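Local coordinates for protein putative aminooxidase (Propionibacterium acnes, PDB 2BA9) that isomerises a polyunsaturated fatty acid to conjugated linoleic acid, and binds FAD as a member of the flavin-containing amine oxidoreductase family, at residues A[66-70]-A[407-413]; A[141-145]-A[376-380]; A[285-291]-A[320-326]. All blocks are in the same frame, centred on the assembly; numbering follows the deposited sequence.

Contact 1: residues A[66-70]-A[407-413]; sequences SYDTI and NFDEVCH. With NA (sodium ion), chain B; FAD (flavin-adenine dinucleotide), chain D.
Asn407 and Tyr67 meet around the flavin. CB of Asn407 lies against FAD O2, and the Tyr67 hydroxyl comes to the same oxygen from the other segment, donating a hydrogen bond of 2.7 Å from Tyr67 OH to FAD O2. Asn407 is also the N-cap of the helix that follows: its OD1 accepts from Glu410 N at 2.8 Å. Phe408 supplies a second grip on the flavin carbonyl, Phe408 N to FAD O2 at 3.0 Å. Its CG stands between the backbone N and carbonyl carbon, which sets one face of the ring against that oxygen, offset toward the rim; the Tyr67 ring turns its edge toward the Phe408 face, planes at 89°, and Ile70 reaches the Phe408 rim. Asp409 does most across the interface. Its CB sits squarely over the Tyr67 ring, 3.3 Å from the centroid, a CH-pi contact. CG anti to the backbone N (chi1 -175°) carries the carboxylate along that ring, stacked at 19° to it, to Ile70 N. OD1 takes Ile70 N at 3.2 Å, nearly along its C-O axis, while OD2 receives protons from two waters, one bridging to Ser66 O and one to Thr69 N. Glu410 starts off away from 66-70, and its chain, bent at chi2, brings OE2 to a sodium ion (2.3 Å), with three waters and the carbonyl O of Lys183 as the other ligands. Further along, Cys412 SG rests on Ile70 CD1, and His413 CB packs on Thr69 OG1 at 3.3 Å. The N-terminal ends of helices 68-77 and 408-423 thus converge on the flavin; helix 16-28 covers Val411, Cys412 and Thr69, and helix 204-215 backs Ile70, Phe408 and Cys412.

Contact 2: residues A[141-145]-A[376-380]; sequences LMLPF and SEDYK
Met142 packs its CG against the CD2-CE2 side of the Tyr379 ring, the two side chains running at about a right angle, with CG 3.7 Å from Tyr379 CD2. Its CG is anti to the carbonyl carbon (chi1 -57°) and the chain beyond is extended, which carries SD to the ring's edge: the sulfur is 5.3 Å from the Tyr379 centroid and 80° off the normal, a Met-aromatic contact. Met142 CB also touches Lys380 CG at 3.7 Å. The stretched lysine brings CE and NZ obliquely to Leu143 CD2, closer than usual, so the detail there is doubtful. Ser376 points into the loop, and its hydroxyl donates to the carbonyl O of Met142; the modelled OG to O distance of 2.4 Å is very short, so its exact length is doubtful. Two residues on from Met142, Pro144 CD closes on the same hydroxyl, 3.3 Å from Ser376 OG. The phenol end of Tyr379 goes to His133, to which its OH is hydrogen-bonded. Short helix 376-380, which follows strand 359-373, is thus packed through Ser376, Tyr379 and Lys380 on the loop leading into helix 145-151, with Pro144 as that helix's N-cap.

Contact 3: residues A[285-291]-A[320-326]; sequences ACLVKEY and DPHQIIT
With its CG anti to the backbone N (chi1 -158°), Tyr291 swings its ring over the turn at Asp320-Gln323, while Ile325, its CG1 anti to the carbonyl carbon, sends CD1 out to meet that ring. Pro321 CA stands over one face of the Tyr291 ring, 3.5 Å from the centroid and 15° off the normal, a CH-pi contact. The carbonyl O of Asp320 lies over the ring as well, whereas Gln323 O comes at the edge. Ile325 CD1 closes on Tyr291 CE1 at 3.4 Å. The Tyr291 hydroxyl is hydrogen-bonded to the carbonyl of Trp317 and receives a proton from a water that also donates to Ile324 O. Asp320 to Gln323 is a type I beta turn, tightened by an Asx turn in which Asp320 OD1 takes His322 N from above its carboxylate plane. Beyond it the two segments join as antiparallel strands, 277-288 and 325-330, neighbours in the mixed sheet. Cys286 and Ile325 form the hydrogen-bonded pair: Ile325 N to Cys286 O is 2.9 Å and nearly straight at 174°, whereas Cys286 N to Ile325 O, 2.8 Å, is bent, with the donor above the carbonyl plane. Ala285 and Thr326 form the next, non-hydrogen-bonded pair. Where the strands diverge, a water takes Val288 N as donor and reaches toward Pro321 O and Gln323 O. Leu287 CD2 crosses to Ile324 CD1 at 3.6 Å, and Ala285 CB packs tightly on Ile324 CG2, 3.5 Å apart. Val288 CG2 meets Ile325 CG1 beside the tyrosine. Strand 359-373 flanks 277-288, with Ile362 and Val359 against Cys286.

How the contacts relate
Along the chain, contact 1 spans the other two, and contact 2 in turn spans contact 3. Contact 1 sits about 10 Å from the chain's centre, where two helix starts meet the flavin and one of them, 408-423, also binds a sodium ion. The centres of contacts 1 and 2 are about 23 Å apart, and those of contacts 1 and 3 about 30 Å. Contacts 2 and 3 lie on opposite sides of the chain's centre, about 40 Å apart between centres. Strand 359-373 pairs with strand 277-288 of contact 3 and ends just before the helix of contact 2. Of the three, only contact 1 touches the flavin; the others join more distant parts of the fold.

Contact 1: residues A[66-70]-A[407-413]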
# COMPACT_ATOMS: atom_id res chain seq x y z
N SER A 66 10.88 3.30 -11.36
CA SER A 66 10.15 2.22 -12.03
C SER A 66 8.62 2.30 -11.80
O SER A 66 7.90 1.37 -12.12
CB SER A 66 10.68 0.83 -11.61
OG SER A 66 10.53 0.57 -10.21
N TYR A 67 8.13 3.41 -11.26
CA TYR A 67 6.68 3.61 -11.11
C TYR A 67 6.06 4.05 -12.44
O TYR A 67 5.53 5.15 -12.55
CB TYR A 67 6.38 4.63 -10.00
CG TYR A 67 6.19 4.05 -8.60
CD1 TYR A 67 6.86 2.89 -8.19
CD2 TYR A 67 5.36 4.69 -7.69
CE1 TYR A 67 6.67 2.38 -6.92
CE2 TYR A 67 5.16 4.19 -6.42
CZ TYR A 67 5.82 3.04 -6.03
OH TYR A 67 5.62 2.55 -4.75
N ASP A 68 6.13 3.18 -13.44
CA ASP A 68 5.73 3.53 -14.81
C ASP A 68 4.29 4.05 -14.92
O ASP A 68 4.04 5.06 -15.58
CB ASP A 68 5.94 2.35 -15.76
CG ASP A 68 7.44 2.09 -16.10
OD1 ASP A 68 8.27 3.02 -16.04
OD2 ASP A 68 7.79 0.93 -16.43
N THR A 69 3.35 3.38 -14.25
CA THR A 69 1.94 3.79 -14.32
C THR A 69 1.73 5.15 -13.65
O THR A 69 1.03 6.00 -14.18
CB THR A 69 1.01 2.72 -13.72
OG1 THR A 69 1.37 1.43 -14.25
CG2 THR A 69 -0.44 3.02 -14.07
N ILE A 70 2.37 5.37 -12.51
CA ILE A 70 2.31 6.69 -11.87
C ILE A 70 2.91 7.76 -12.77
O ILE A 70 2.39 8.87 -12.82
CB ILE A 70 2.97 6.73 -10.46
CG1 ILE A 70 2.34 5.67 -9.54
CG2 ILE A 70 2.81 8.14 -9.85
CD1 ILE A 70 0.79 5.58 -9.60
N ASN A 407 0.54 -0.88 -2.54
CA ASN A 407 1.21 0.38 -2.94
C ASN A 407 0.52 1.02 -4.14
O ASN A 407 -0.27 0.35 -4.83
CB ASN A 407 2.75 0.25 -3.04
CG ASN A 407 3.32 -0.05 -4.46
OD1 ASN A 407 2.77 0.31 -5.50
ND2 ASN A 407 4.50 -0.66 -4.45
N PHE A 408 0.73 2.32 -4.33
CA PHE A 408 -0.12 3.07 -5.25
C PHE A 408 0.26 2.88 -6.72
O PHE A 408 -0.59 3.04 -7.60
CB PHE A 408 -0.31 4.55 -4.84
CG PHE A 408 0.95 5.38 -4.78
CD1 PHE A 408 1.52 5.93 -5.93
CD2 PHE A 408 1.51 5.72 -3.55
CE1 PHE A 408 2.65 6.73 -5.86
CE2 PHE A 408 2.65 6.52 -3.48
CZ PHE A 408 3.22 7.01 -4.65
N ASP A 409 1.49 2.50 -7.02
CA ASP A 409 1.80 2.13 -8.39
C ASP A 409 1.21 0.77 -8.73
O ASP A 409 0.69 0.57 -9.82
CB ASP A 409 3.30 2.12 -8.65
CG ASP A 409 3.63 1.85 -10.11
OD1 ASP A 409 3.41 2.76 -10.95
OD2 ASP A 409 4.08 0.72 -10.40
N GLU A 410 1.26 -0.16 -7.78
CA GLU A 410 0.81 -1.52 -8.03
C GLU A 410 -0.68 -1.56 -8.30
O GLU A 410 -1.11 -2.23 -9.24
CB GLU A 410 1.18 -2.46 -6.87
CG GLU A 410 2.68 -2.77 -6.75
CD GLU A 410 3.24 -3.58 -7.93
OE1 GLU A 410 2.60 -4.55 -8.37
OE2 GLU A 410 4.35 -3.25 -8.41
N VAL A 411 -1.45 -0.83 -7.49
CA VAL A 411 -2.90 -0.79 -7.67
C VAL A 411 -3.32 -0.08 -8.96
O VAL A 411 -4.24 -0.52 -9.64
CB VAL A 411 -3.65 -0.17 -6.45
CG1 VAL A 411 -3.25 -0.88 -5.14
CG2 VAL A 411 -3.45 1.31 -6.37
N CYS A 412 -2.64 1.02 -9.30
CA CYS A 412 -2.96 1.76 -10.52
C CYS A 412 -2.61 0.92 -11.75
O CYS A 412 -3.39 0.83 -12.69
CB CYS A 412 -2.21 3.10 -10.56
SG CYS A 412 -2.74 4.30 -9.31
N HIS A 413 -1.43 0.30 -11.72
CA HIS A 413 -0.98 -0.65 -12.77
C HIS A 413 -1.96 -1.82 -12.94
O HIS A 413 -2.30 -2.22 -14.07
CB HIS A 413 0.44 -1.14 -12.41
CG HIS A 413 1.12 -1.94 -13.48
ND1 HIS A 413 2.34 -2.55 -13.27
CD2 HIS A 413 0.74 -2.26 -14.74
CE1 HIS A 413 2.69 -3.19 -14.37
NE2 HIS A 413 1.75 -3.03 -15.27
NA NA B . 6.23 -4.33 -9.26
PA FAD D . -7.06 3.28 -0.77
O1A FAD D . -5.88 4.19 -0.97
O2A FAD D . -7.29 2.77 0.64
O5B FAD D . -8.39 4.06 -1.19
C5B FAD D . -9.61 3.36 -1.12
C4B FAD D . -10.77 4.31 -1.32
O4B FAD D . -11.97 3.57 -1.29
C3B FAD D . -10.82 5.38 -0.23
O3B FAD D . -10.88 6.66 -0.81
C2B FAD D . -12.06 5.02 0.56
O2B FAD D . -12.65 6.15 1.21
C1B FAD D . -12.90 4.29 -0.50
N9A FAD D . -13.89 3.41 0.15
C8A FAD D . -13.66 2.44 1.10
N7A FAD D . -14.85 1.88 1.45
C5A FAD D . -15.84 2.49 0.73
C6A FAD D . -17.24 2.33 0.70
N6A FAD D . -17.80 1.18 1.19
N1A FAD D . -17.98 3.11 -0.19
C2A FAD D . -17.36 4.07 -0.99
N3A FAD D . -15.98 4.22 -0.94
C4A FAD D . -15.24 3.46 -0.08
N1 FAD D . 2.34 3.44 -1.37
C2 FAD D . 3.45 3.54 -2.17
O2 FAD D . 3.37 3.27 -3.37
N3 FAD D . 4.66 3.92 -1.62
C4 FAD D . 4.75 4.22 -0.28
O4 FAD D . 5.85 4.58 0.18
C4X FAD D . 3.62 4.14 0.53
N5 FAD D . 3.67 4.41 1.89
C5X FAD D . 2.53 4.49 2.66
C6 FAD D . 2.60 4.91 3.99
C7 FAD D . 1.43 5.01 4.75
C7M FAD D . 1.55 5.49 6.17
C8 FAD D . 0.21 4.69 4.18
C8M FAD D . -1.08 4.78 4.95
C9 FAD D . 0.15 4.26 2.85
C9A FAD D . 1.31 4.15 2.08
N10 FAD D . 1.27 3.70 0.75
C10 FAD D . 2.40 3.76 -0.03
C1' FAD D . 0.15 2.85 0.25
C2' FAD D . -0.77 3.62 -0.69
O2' FAD D . -1.15 4.88 -0.15
C3' FAD D . -1.99 2.74 -0.94
O3' FAD D . -1.56 1.44 -1.34
C4' FAD D . -2.90 3.36 -1.99
O4' FAD D . -3.54 4.52 -1.49
C5' FAD D . -3.90 2.31 -2.44
O5' FAD D . -4.93 2.91 -3.17
P FAD D . -6.38 2.18 -3.28
O1P FAD D . -7.35 3.05 -4.06
O2P FAD D . -6.16 0.85 -3.92
O3P FAD D . -6.93 2.04 -1.78
O HOH W 1 6.74 -0.67 -10.73
O HOH W 2 3.76 0.60 -13.23
O HOH W 3 4.53 -5.95 -9.81
O HOH W 4 7.75 -3.11 -7.97
O HOH W 5 7.81 -5.67 -9.73

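Contact 2: residues A[141-145]-A[376-380]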
# COMPACT_ATOMS: atom_id res chain seq x y z
N LEU A 141 7.58 -18.96 -3.70
CA LEU A 141 7.14 -17.59 -3.44
C LEU A 141 5.85 -17.51 -2.62
O LEU A 141 5.47 -16.44 -2.13
CB LEU A 141 6.97 -16.83 -4.76
CG LEU A 141 8.27 -16.59 -5.55
CD1 LEU A 141 7.95 -16.15 -6.96
CD2 LEU A 141 9.13 -15.57 -4.84
N MET A 142 5.19 -18.65 -2.48
CA MET A 142 3.96 -18.77 -1.68
C MET A 142 4.25 -18.93 -0.18
O MET A 142 3.33 -18.85 0.65
CB MET A 142 3.15 -19.95 -2.20
CG MET A 142 2.80 -19.84 -3.67
SD MET A 142 1.64 -21.09 -4.20
CE MET A 142 1.60 -20.80 -5.98
N LEU A 143 5.52 -19.15 0.16
CA LEU A 143 5.98 -19.28 1.53
C LEU A 143 6.21 -17.91 2.18
O LEU A 143 6.47 -16.94 1.47
CB LEU A 143 7.31 -20.05 1.56
CG LEU A 143 7.26 -21.53 1.23
CD1 LEU A 143 8.69 -22.13 1.05
CD2 LEU A 143 6.47 -22.25 2.34
N PRO A 144 6.16 -17.84 3.53
CA PRO A 144 6.57 -16.59 4.17
C PRO A 144 7.99 -16.21 3.73
O PRO A 144 8.82 -17.10 3.47
CB PRO A 144 6.48 -16.90 5.67
CG PRO A 144 5.56 -18.07 5.78
CD PRO A 144 5.73 -18.85 4.52
N PHE A 145 8.25 -14.90 3.63
CA PHE A 145 9.51 -14.40 3.05
C PHE A 145 10.76 -15.01 3.66
O PHE A 145 11.68 -15.35 2.92
CB PHE A 145 9.58 -12.88 3.12
CG PHE A 145 10.66 -12.27 2.24
CD1 PHE A 145 10.65 -12.44 0.87
CD2 PHE A 145 11.65 -11.45 2.80
CE1 PHE A 145 11.64 -11.88 0.07
CE2 PHE A 145 12.64 -10.87 2.00
CZ PHE A 145 12.62 -11.09 0.63
N SER A 376 0.10 -17.44 3.90
CA SER A 376 0.85 -18.37 3.06
C SER A 376 0.02 -19.62 2.71
O SER A 376 -0.05 -20.02 1.54
CB SER A 376 2.16 -18.76 3.74
OG SER A 376 2.91 -19.62 2.90
N GLU A 377 -0.63 -20.20 3.71
CA GLU A 377 -1.51 -21.37 3.51
C GLU A 377 -2.65 -21.11 2.51
O GLU A 377 -2.91 -21.90 1.59
CB GLU A 377 -2.12 -21.79 4.85
CG GLU A 377 -3.14 -22.92 4.73
CD GLU A 377 -3.76 -23.28 6.07
OE1 GLU A 377 -3.64 -24.47 6.45
OE2 GLU A 377 -4.35 -22.39 6.72
N ASP A 378 -3.35 -20.00 2.73
CA ASP A 378 -4.45 -19.60 1.87
C ASP A 378 -3.91 -19.27 0.46
O ASP A 378 -4.49 -19.65 -0.53
CB ASP A 378 -5.23 -18.43 2.50
CG ASP A 378 -6.07 -18.87 3.71
OD1 ASP A 378 -6.31 -20.08 3.90
OD2 ASP A 378 -6.50 -17.98 4.49
N TYR A 379 -2.76 -18.61 0.39
CA TYR A 379 -2.12 -18.35 -0.91
C TYR A 379 -1.85 -19.69 -1.64
O TYR A 379 -2.20 -19.85 -2.81
CB TYR A 379 -0.85 -17.50 -0.74
CG TYR A 379 -0.39 -16.78 -2.00
CD1 TYR A 379 -0.42 -15.38 -2.09
CD2 TYR A 379 0.06 -17.49 -3.11
CE1 TYR A 379 0.00 -14.71 -3.26
CE2 TYR A 379 0.46 -16.85 -4.27
CZ TYR A 379 0.44 -15.48 -4.35
OH TYR A 379 0.85 -14.90 -5.53
N LYS A 380 -1.26 -20.65 -0.91
CA LYS A 380 -0.87 -21.97 -1.41
C LYS A 380 -2.10 -22.75 -1.84
O LYS A 380 -2.05 -23.49 -2.81
CB LYS A 380 -0.13 -22.79 -0.34
CG LYS A 380 1.35 -22.49 -0.15
CD LYS A 380 1.94 -23.39 0.92
CE LYS A 380 3.25 -22.85 1.49
NZ LYS A 380 3.74 -23.80 2.56

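Contact 3: residues A[285-291]-A[320-326]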
# COMPACT_ATOMS: atom_id res chain seq x y z
N ALA A 285 1.14 12.36 13.55
CA ALA A 285 1.79 13.59 13.09
C ALA A 285 2.15 14.40 14.32
O ALA A 285 1.27 14.78 15.09
CB ALA A 285 0.87 14.40 12.14
N CYS A 286 3.45 14.65 14.49
CA CYS A 286 4.01 15.19 15.73
C CYS A 286 4.71 16.54 15.56
O CYS A 286 5.41 16.74 14.59
CB CYS A 286 5.03 14.20 16.32
SG CYS A 286 4.38 12.56 16.69
N LEU A 287 4.48 17.45 16.49
CA LEU A 287 5.37 18.57 16.74
C LEU A 287 6.38 18.04 17.75
O LEU A 287 6.00 17.43 18.74
CB LEU A 287 4.62 19.78 17.31
CG LEU A 287 3.52 20.33 16.40
CD1 LEU A 287 2.84 21.59 16.98
CD2 LEU A 287 4.09 20.60 15.03
N VAL A 288 7.66 18.26 17.48
CA VAL A 288 8.72 17.73 18.32
C VAL A 288 9.54 18.89 18.91
O VAL A 288 9.67 19.96 18.30
CB VAL A 288 9.63 16.69 17.54
CG1 VAL A 288 8.81 15.49 17.04
CG2 VAL A 288 10.36 17.33 16.37
N LYS A 289 10.04 18.70 20.13
CA LYS A 289 11.18 19.50 20.59
C LYS A 289 12.42 18.67 20.28
O LYS A 289 12.38 17.43 20.27
CB LYS A 289 11.08 19.91 22.07
CG LYS A 289 10.45 18.87 23.02
CD LYS A 289 10.42 19.38 24.46
CE LYS A 289 9.60 18.45 25.35
NZ LYS A 289 8.11 18.65 25.19
N GLU A 290 13.52 19.35 19.98
CA GLU A 290 14.71 18.71 19.42
C GLU A 290 14.34 18.10 18.06
O GLU A 290 14.07 16.90 17.95
CB GLU A 290 15.33 17.68 20.38
CG GLU A 290 16.38 18.21 21.36
CD GLU A 290 16.07 19.60 21.95
OE1 GLU A 290 16.52 20.60 21.35
OE2 GLU A 290 15.41 19.68 23.01
N TYR A 291 14.31 18.96 17.05
CA TYR A 291 13.96 18.57 15.68
C TYR A 291 15.04 17.67 15.06
O TYR A 291 16.21 18.03 15.06
CB TYR A 291 13.78 19.82 14.83
CG TYR A 291 12.93 19.67 13.59
CD1 TYR A 291 11.60 19.26 13.67
CD2 TYR A 291 13.44 20.01 12.32
CE1 TYR A 291 10.82 19.15 12.52
CE2 TYR A 291 12.66 19.91 11.18
CZ TYR A 291 11.35 19.47 11.29
OH TYR A 291 10.57 19.38 10.16
N ASP A 320 12.42 23.95 8.87
CA ASP A 320 11.52 24.49 9.90
C ASP A 320 11.34 23.51 11.05
O ASP A 320 10.65 22.52 10.89
CB ASP A 320 10.17 24.87 9.26
CG ASP A 320 9.16 25.38 10.27
OD1 ASP A 320 9.43 25.35 11.49
OD2 ASP A 320 8.06 25.81 9.84
N PRO A 321 11.93 23.81 12.22
CA PRO A 321 11.86 22.90 13.37
C PRO A 321 10.51 22.80 14.05
O PRO A 321 10.37 22.04 15.03
CB PRO A 321 12.88 23.47 14.36
CG PRO A 321 13.56 24.59 13.66
CD PRO A 321 12.70 25.02 12.54
N HIS A 322 9.54 23.57 13.56
CA HIS A 322 8.19 23.57 14.10
C HIS A 322 7.23 22.88 13.13
O HIS A 322 6.01 23.00 13.30
CB HIS A 322 7.75 25.00 14.38
CG HIS A 322 8.68 25.75 15.28
ND1 HIS A 322 9.04 25.29 16.53
CD2 HIS A 322 9.35 26.91 15.10
CE1 HIS A 322 9.88 26.13 17.09
NE2 HIS A 322 10.08 27.13 16.25
N GLN A 323 7.77 22.17 12.14
CA GLN A 323 6.95 21.39 11.20
C GLN A 323 6.71 19.95 11.67
O GLN A 323 7.31 19.49 12.66
CB GLN A 323 7.57 21.38 9.78
CG GLN A 323 7.00 22.44 8.85
CD GLN A 323 5.54 22.23 8.50
OE1 GLN A 323 4.99 21.13 8.68
NE2 GLN A 323 4.89 23.28 7.97
N ILE A 324 5.85 19.24 10.94
CA ILE A 324 5.41 17.91 11.32
C ILE A 324 6.44 16.83 11.06
O ILE A 324 7.07 16.78 9.99
CB ILE A 324 4.09 17.52 10.60
CG1 ILE A 324 2.95 18.48 11.00
CG2 ILE A 324 3.66 16.10 10.93
CD1 ILE A 324 2.64 18.45 12.49
N ILE A 325 6.61 15.97 12.06
CA ILE A 325 7.40 14.75 11.96
C ILE A 325 6.41 13.63 12.21
O ILE A 325 5.76 13.60 13.26
CB ILE A 325 8.50 14.69 13.05
CG1 ILE A 325 9.48 15.87 12.91
CG2 ILE A 325 9.20 13.36 13.03
CD1 ILE A 325 10.44 15.82 11.72
N THR A 326 6.26 12.73 11.25
CA THR A 326 5.30 11.64 11.40
C THR A 326 6.03 10.38 11.89
O THR A 326 7.20 10.14 11.53
CB THR A 326 4.48 11.36 10.10
OG1 THR A 326 5.36 11.24 8.97
CG2 THR A 326 3.46 12.47 9.83
O HOH W 6 8.40 20.03 15.12
O HOH W 7 9.20 17.84 8.61